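Local atomic coordinates of sortase SrtE1 (Streptomyces coelicolor, PDB entry 5CUW), a protein that acts as a class E sortase, a cysteine transpeptidase that attaches surface proteins carrying a Leu-Ala-x-Thr-Gly or Leu-Pro-x-Thr-Gly sorting signal to the cell wall. Residues L42-I45 / V50-P53; P101-N106 / T164-S169. All blocks are in the same frame, centred on the assembly; numbering follows the deposited sequence.

In the fold
Both contacts belong to the catalytic domain of the sortase, probably extracellular, and they illustrate how one beta scaffold carries both framework and active-site loops. Contact 1 comes first along the chain and pairs strand 39-45 with strand 50-56 in a hairpin. Contact 2 then joins the loop between strands 87-92 and 113-117 to the loop between strands 156-164 and 171-184, segments separated by 57 residues. The centres of the two contacts lie about 16 Å apart, yet they meet directly: Leu43 packs on Phe102, while Val50 and Val52 touch Pro101. The hairpin thus backs the start of segment 101-106, whose Arg103, its side chain about 8 Å from that of the inferred active-site His94, reaches Glu166, about as far from the inferred active-site Cys163.

Contact 1 (L42-I45 / V50-P53); sequences LLHI and VVVP
Strands 42-45 and 50-53 run antiparallel, the axes of these short segments coming within 4.5 Å at 166° between their directions, with Leu43 facing Val52 and Ile45 facing Val50 as hydrogen-bonded pairs. Leu43 N donates to Val52 O over 2.7 Å in a nearly straight bond (173° at the hydrogen), and Val52 N returns a bond to Leu43 O. The Ile45-Val50 pair is less even: Ile45 N reaches Val50 O at 2.9 Å, whereas Val50 N meets Ile45 O at 3.3 Å from above the carbonyl plane. This is the first beta hairpin of the sortase catalytic domain, itself a beta barrel. On the face shared by Leu43, Ile45, Val50 and Val52, CB of Leu43 lies against CG1 of Val52 at 4.0 Å. The side chain of Leu43 also packs on Ile114 and Val116 of strand 113-117. On the opposite face His44 and Val51 run alongside each other; ND1 of His44 approaches Val51 CG2 obliquely at 3.6 Å. With CG beside the backbone N (chi1 -56°), the imidazole stands next to the valine methyls, while its NE2 bonds to Glu117. Nearby, the CD2 end of Leu42 reaches across, within 3.7 Å of Pro53 N.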
ATOM      1  N   LEU A  42       3.367  -5.032  -9.378  1.00 24.93           N
ATOM      2  CA  LEU A  42       4.158  -5.676  -8.323  1.00 25.24           C
ATOM      3  C   LEU A  42       4.553  -4.640  -7.269  1.00 28.01           C
ATOM      4  O   LEU A  42       5.005  -3.546  -7.610  1.00 31.98           O
ATOM      5  CB  LEU A  42       5.414  -6.336  -8.895  1.00 25.27           C
ATOM      6  CG  LEU A  42       5.356  -7.796  -9.355  1.00 35.97           C
ATOM      7  CD1 LEU A  42       6.695  -8.194  -9.953  1.00 35.68           C
ATOM      8  CD2 LEU A  42       5.000  -8.724  -8.197  1.00 30.09           C
ATOM      9  N   LEU A  43       4.378  -4.982  -5.995  1.00 26.13           N
ATOM     10  CA  LEU A  43       4.826  -4.117  -4.904  1.00 22.71           C
ATOM     11  C   LEU A  43       6.148  -4.634  -4.325  1.00 24.40           C
ATOM     12  O   LEU A  43       6.250  -5.812  -3.983  1.00 29.73           O
ATOM     13  CB  LEU A  43       3.779  -4.049  -3.807  1.00 24.85           C
ATOM     14  CG  LEU A  43       4.081  -3.089  -2.651  1.00 28.70           C
ATOM     15  CD1 LEU A  43       3.898  -1.647  -3.112  1.00 27.25           C
ATOM     16  CD2 LEU A  43       3.186  -3.389  -1.451  1.00 26.15           C
ATOM     17  N   HIS A  44       7.148  -3.757  -4.224  1.00 20.51           N
ATOM     18  CA  HIS A  44       8.448  -4.121  -3.663  1.00 22.75           C
ATOM     19  C   HIS A  44       8.692  -3.324  -2.391  1.00 25.72           C
ATOM     20  O   HIS A  44       8.554  -2.109  -2.391  1.00 28.80           O
ATOM     21  CB  HIS A  44       9.601  -3.845  -4.636  1.00 28.15           C
ATOM     22  CG  HIS A  44       9.463  -4.507  -5.973  1.00 32.34           C
ATOM     23  ND1 HIS A  44      10.207  -5.610  -6.338  1.00 28.55           N
ATOM     24  CD2 HIS A  44       8.695  -4.200  -7.048  1.00 33.46           C
ATOM     25  CE1 HIS A  44       9.892  -5.962  -7.572  1.00 41.87           C
ATOM     26  NE2 HIS A  44       8.977  -5.125  -8.024  1.00 37.71           N
ATOM     27  N   ILE A  45       9.070  -4.001  -1.315  1.00 23.39           N
ATOM     28  CA  ILE A  45       9.529  -3.304  -0.113  1.00 22.44           C
ATOM     29  C   ILE A  45      10.841  -3.959   0.288  1.00 23.83           C
ATOM     30  O   ILE A  45      10.853  -4.924   1.057  1.00 29.75           O
ATOM     31  CB  ILE A  45       8.503  -3.361   1.042  1.00 24.26           C
ATOM     32  CG1 ILE A  45       7.088  -3.104   0.517  1.00 27.01           C
ATOM     33  CG2 ILE A  45       8.833  -2.329   2.128  1.00 21.70           C
ATOM     34  CD1 ILE A  45       6.032  -3.167   1.586  1.00 27.47           C
ATOM     35  N   VAL A  50      10.115  -8.064   0.619  1.00 28.27           N
ATOM     36  CA  VAL A  50       8.772  -8.300   0.112  1.00 27.24           C
ATOM     37  C   VAL A  50       8.695  -7.988  -1.385  1.00 27.20           C
ATOM     38  O   VAL A  50       9.072  -6.903  -1.821  1.00 28.96           O
ATOM     39  CB  VAL A  50       7.727  -7.448   0.877  1.00 31.45           C
ATOM     40  CG1 VAL A  50       6.434  -7.314   0.072  1.00 32.43           C
ATOM     41  CG2 VAL A  50       7.452  -8.049   2.242  1.00 34.85           C
ATOM     42  N   VAL A  51       8.233  -8.962  -2.159  1.00 30.83           N
ATOM     43  CA  VAL A  51       7.807  -8.729  -3.540  1.00 25.30           C
ATOM     44  C   VAL A  51       6.467  -9.436  -3.705  1.00 28.49           C
ATOM     45  O   VAL A  51       6.363 -10.640  -3.458  1.00 36.10           O
ATOM     46  CB  VAL A  51       8.814  -9.243  -4.579  1.00 36.08           C
ATOM     47  CG1 VAL A  51       8.291  -8.965  -6.002  1.00 35.13           C
ATOM     48  CG2 VAL A  51      10.159  -8.588  -4.381  1.00 45.91           C
ATOM     49  N   VAL A  52       5.435  -8.695  -4.100  1.00 22.12           N
ATOM     50  CA  VAL A  52       4.090  -9.245  -4.038  1.00 20.95           C
ATOM     51  C   VAL A  52       3.169  -8.561  -5.040  1.00 20.39           C
ATOM     52  O   VAL A  52       3.216  -7.343  -5.212  1.00 26.49           O
ATOM     53  CB  VAL A  52       3.514  -9.127  -2.616  1.00 23.58           C
ATOM     54  CG1 VAL A  52       3.412  -7.647  -2.165  1.00 21.11           C
ATOM     55  CG2 VAL A  52       2.169  -9.836  -2.514  1.00 24.40           C
ATOM     56  N   PRO A  53       2.337  -9.353  -5.722  1.00 22.60           N
ATOM     57  CA  PRO A  53       1.498  -8.751  -6.760  1.00 20.90           C
ATOM     58  C   PRO A  53       0.373  -7.930  -6.150  1.00 25.85           C
ATOM     59  O   PRO A  53      -0.106  -8.251  -5.055  1.00 23.02           O
ATOM     60  CB  PRO A  53       0.952  -9.963  -7.529  1.00 21.61           C
ATOM     61  CG  PRO A  53       1.820 -11.156  -7.076  1.00 22.50           C
ATOM     62  CD  PRO A  53       2.195 -10.818  -5.670  1.00 21.92           C
TER

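Contact 2 (P101-N106 / T164-S169); sequences PFRYIN and TPEFTS
Glu166 OE2 is gripped by three nitrogens: NE and NH2 of Arg103 and, from outside the two segments, ND2 of Asn96. The NE of Arg103 makes the shorter bond of the salt bridge, 2.8 Å to Glu166 OE2 from the syn side, though well out of the carboxylate plane and bent to 130° at the hydrogen; NH2 adds a weak bond to the same oxygen at 3.1 Å. Both nitrogens thus share one carboxylate oxygen, with the guanidinium and carboxylate planes 87° apart. Arg103 has CG anti to its own backbone N (chi1 -174°) and remains extended out to NE, which carries the guanidinium across to the other loop. There its NH2 comes obliquely within 4.1 Å of Phe167 CZ, and NH1 pairs with Glu100. A water lies between Arg103 O (2.7 Å) and Glu166 OE1 (3.2 Å), a second link between the loops. With a leucine in place of Arg103, Glu166 would probably lose its cationic mate across the loops, and Glu100 its salt-bridge partner. Glu166 sits within a type II turn, closed by Thr168 N to Pro165 O, with Thr168 OG1 donating to the same oxygen. The arrangement is a surface bridge between the loops following strands 87-92 and 156-164, beside the sortase active site with its inferred His94 and Cys163.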
ATOM      1  N   PRO A 101       2.500 -10.516   3.522  1.00 23.10           N
ATOM      2  CA  PRO A 101       3.273  -9.415   2.947  1.00 27.25           C
ATOM      3  C   PRO A 101       3.421  -8.209   3.897  1.00 20.61           C
ATOM      4  O   PRO A 101       4.477  -7.571   3.884  1.00 25.51           O
ATOM      5  CB  PRO A 101       2.472  -9.041   1.692  1.00 25.52           C
ATOM      6  CG  PRO A 101       1.099  -9.620   1.908  1.00 24.95           C
ATOM      7  CD  PRO A 101       1.278 -10.825   2.770  1.00 21.69           C
ATOM      8  N   PHE A 102       2.410  -7.895   4.705  1.00 20.37           N
ATOM      9  CA  PHE A 102       2.501  -6.696   5.565  1.00 19.97           C
ATOM     10  C   PHE A 102       2.788  -7.011   7.030  1.00 28.31           C
ATOM     11  O   PHE A 102       2.549  -6.188   7.923  1.00 23.27           O
ATOM     12  CB  PHE A 102       1.223  -5.877   5.482  1.00 19.21           C
ATOM     13  CG  PHE A 102       1.017  -5.192   4.151  1.00 23.23           C
ATOM     14  CD1 PHE A 102       2.016  -5.180   3.196  1.00 26.32           C
ATOM     15  CD2 PHE A 102      -0.180  -4.543   3.871  1.00 22.45           C
ATOM     16  CE1 PHE A 102       1.823  -4.537   1.968  1.00 31.78           C
ATOM     17  CE2 PHE A 102      -0.384  -3.902   2.643  1.00 25.36           C
ATOM     18  CZ  PHE A 102       0.621  -3.899   1.694  1.00 27.00           C
ATOM     19  N   ARG A 103       3.288  -8.206   7.291  1.00 27.05           N
ATOM     20  CA  ARG A 103       3.560  -8.577   8.675  1.00 23.93           C
ATOM     21  C   ARG A 103       4.492  -7.592   9.399  1.00 28.69           C
ATOM     22  O   ARG A 103       4.311  -7.319  10.592  1.00 29.37           O
ATOM     23  CB  ARG A 103       4.158  -9.975   8.742  1.00 24.16           C
ATOM     24  CG  ARG A 103       4.328 -10.446  10.169  1.00 25.89           C
ATOM     25  CD  ARG A 103       4.751 -11.889  10.256  1.00 26.85           C
ATOM     26  NE  ARG A 103       4.749 -12.323  11.651  1.00 37.21           N
ATOM     27  CZ  ARG A 103       5.078 -13.540  12.064  1.00 41.64           C
ATOM     28  NH1 ARG A 103       5.444 -14.475  11.188  1.00 41.11           N
ATOM     29  NH2 ARG A 103       5.037 -13.823  13.358  1.00 42.99           N
ATOM     30  N   TYR A 104       5.487  -7.058   8.698  1.00 24.42           N
ATOM     31  CA  TYR A 104       6.450  -6.177   9.374  1.00 25.55           C
ATOM     32  C   TYR A 104       6.479  -4.736   8.844  1.00 29.52           C
ATOM     33  O   TYR A 104       7.521  -4.080   8.895  1.00 32.07           O
ATOM     34  CB  TYR A 104       7.848  -6.772   9.287  1.00 30.83           C
ATOM     35  CG  TYR A 104       7.971  -8.111   9.984  1.00 30.43           C
ATOM     36  CD1 TYR A 104       7.987  -8.197  11.372  1.00 30.18           C
ATOM     37  CD2 TYR A 104       8.051  -9.286   9.252  1.00 33.47           C
ATOM     38  CE1 TYR A 104       8.099  -9.428  12.012  1.00 32.70           C
ATOM     39  CE2 TYR A 104       8.159 -10.518   9.876  1.00 41.11           C
ATOM     40  CZ  TYR A 104       8.182 -10.581  11.253  1.00 42.00           C
ATOM     41  OH  TYR A 104       8.285 -11.808  11.857  1.00 39.45           O
ATOM     42  N   ILE A 105       5.356  -4.231   8.343  1.00 24.80           N
ATOM     43  CA  ILE A 105       5.371  -2.857   7.841  1.00 27.06           C
ATOM     44  C   ILE A 105       5.557  -1.860   8.988  1.00 27.26           C
ATOM     45  O   ILE A 105       5.891  -0.710   8.750  1.00 26.08           O
ATOM     46  CB  ILE A 105       4.093  -2.487   7.018  1.00 24.49           C
ATOM     47  CG1 ILE A 105       2.819  -2.513   7.868  1.00 24.76           C
ATOM     48  CG2 ILE A 105       3.970  -3.397   5.785  1.00 30.58           C
ATOM     49  CD1 ILE A 105       1.563  -1.921   7.124  1.00 20.60           C
ATOM     50  N   ASN A 106       5.403  -2.308  10.235  1.00 26.47           N
ATOM     51  CA  ASN A 106       5.681  -1.427  11.361  1.00 30.76           C
ATOM     52  C   ASN A 106       7.176  -1.287  11.618  1.00 37.83           C
ATOM     53  O   ASN A 106       7.575  -0.576  12.529  1.00 30.94           O
ATOM     54  CB  ASN A 106       4.980  -1.912  12.632  1.00 29.49           C
ATOM     55  CG  ASN A 106       5.409  -3.304  13.048  1.00 35.50           C
ATOM     56  OD1 ASN A 106       5.846  -4.113  12.228  1.00 37.40           O
ATOM     57  ND2 ASN A 106       5.271  -3.597  14.333  1.00 39.42           N
ATOM     58  N   THR A 164      -3.978  -5.637  13.186  1.00 27.03           N
ATOM     59  CA  THR A 164      -3.139  -5.619  14.382  1.00 29.01           C
ATOM     60  C   THR A 164      -4.037  -5.778  15.606  1.00 29.69           C
ATOM     61  O   THR A 164      -5.181  -5.305  15.594  1.00 37.55           O
ATOM     62  CB  THR A 164      -2.311  -4.311  14.471  1.00 27.07           C
ATOM     63  OG1 THR A 164      -1.180  -4.502  15.326  1.00 32.88           O
ATOM     64  CG2 THR A 164      -3.162  -3.138  14.979  1.00 23.48           C
ATOM     65  N   PRO A 165      -3.546  -6.462  16.658  1.00 33.81           N
ATOM     66  CA  PRO A 165      -2.235  -7.118  16.760  1.00 35.19           C
ATOM     67  C   PRO A 165      -2.157  -8.369  15.904  1.00 34.50           C
ATOM     68  O   PRO A 165      -3.136  -8.722  15.243  1.00 44.92           O
ATOM     69  CB  PRO A 165      -2.142  -7.482  18.248  1.00 35.71           C
ATOM     70  CG  PRO A 165      -3.560  -7.710  18.644  1.00 36.75           C
ATOM     71  CD  PRO A 165      -4.355  -6.683  17.868  1.00 36.06           C
ATOM     72  N   GLU A 166      -1.018  -9.051  15.929  1.00 36.32           N
ATOM     73  CA  GLU A 166      -0.829 -10.211  15.066  1.00 40.55           C
ATOM     74  C   GLU A 166      -1.803 -11.326  15.416  1.00 42.30           C
ATOM     75  O   GLU A 166      -2.199 -11.477  16.569  1.00 48.59           O
ATOM     76  CB  GLU A 166       0.607 -10.718  15.148  1.00 40.77           C
ATOM     77  CG  GLU A 166       1.624  -9.793  14.499  1.00 37.71           C
ATOM     78  CD  GLU A 166       2.931 -10.502  14.169  1.00 50.82           C
ATOM     79  OE1 GLU A 166       4.008  -9.933  14.455  1.00 49.47           O
ATOM     80  OE2 GLU A 166       2.882 -11.625  13.619  1.00 52.35           O
ATOM     81  N   PHE A 167      -2.204 -12.077  14.397  1.00 43.00           N
ATOM     82  CA  PHE A 167      -3.124 -13.204  14.542  1.00 52.65           C
ATOM     83  C   PHE A 167      -4.522 -12.783  14.987  1.00 54.46           C
ATOM     84  O   PHE A 167      -5.341 -13.630  15.340  1.00 57.15           O
ATOM     85  CB  PHE A 167      -2.551 -14.231  15.517  1.00 55.70           C
ATOM     86  CG  PHE A 167      -1.155 -14.669  15.180  1.00 56.84           C
ATOM     87  CD1 PHE A 167      -0.920 -15.515  14.108  1.00 56.00           C
ATOM     88  CD2 PHE A 167      -0.079 -14.231  15.931  1.00 60.22           C
ATOM     89  CE1 PHE A 167       0.363 -15.915  13.790  1.00 54.23           C
ATOM     90  CE2 PHE A 167       1.206 -14.628  15.621  1.00 63.81           C
ATOM     91  CZ  PHE A 167       1.426 -15.471  14.547  1.00 61.24           C
ATOM     92  N   THR A 168      -4.794 -11.479  14.966  1.00 45.18           N
ATOM     93  CA  THR A 168      -6.144 -10.972  15.213  1.00 49.55           C
ATOM     94  C   THR A 168      -6.578 -10.028  14.091  1.00 47.79           C
ATOM     95  O   THR A 168      -5.789  -9.703  13.202  1.00 43.75           O
ATOM     96  CB  THR A 168      -6.257 -10.208  16.545  1.00 45.17           C
ATOM     97  OG1 THR A 168      -5.983  -8.817  16.320  1.00 48.85           O
ATOM     98  CG2 THR A 168      -5.297 -10.768  17.587  1.00 40.20           C
ATOM     99  N   SER A 169      -7.834  -9.591  14.141  1.00 45.22           N
ATOM    100  CA  SER A 169      -8.338  -8.591  13.204  1.00 47.07           C
ATOM    101  C   SER A 169      -9.032  -7.477  13.977  1.00 39.76           C
ATOM    102  O   SER A 169      -9.919  -6.801  13.458  1.00 39.03           O
ATOM    103  CB  SER A 169      -9.297  -9.221  12.184  1.00 52.43           C
ATOM    104  OG  SER A 169     -10.388  -9.862  12.824  1.00 55.67           O
TER
HETATM  105  O   HOH W   1       5.047  -7.211  13.154  1.00 37.68           O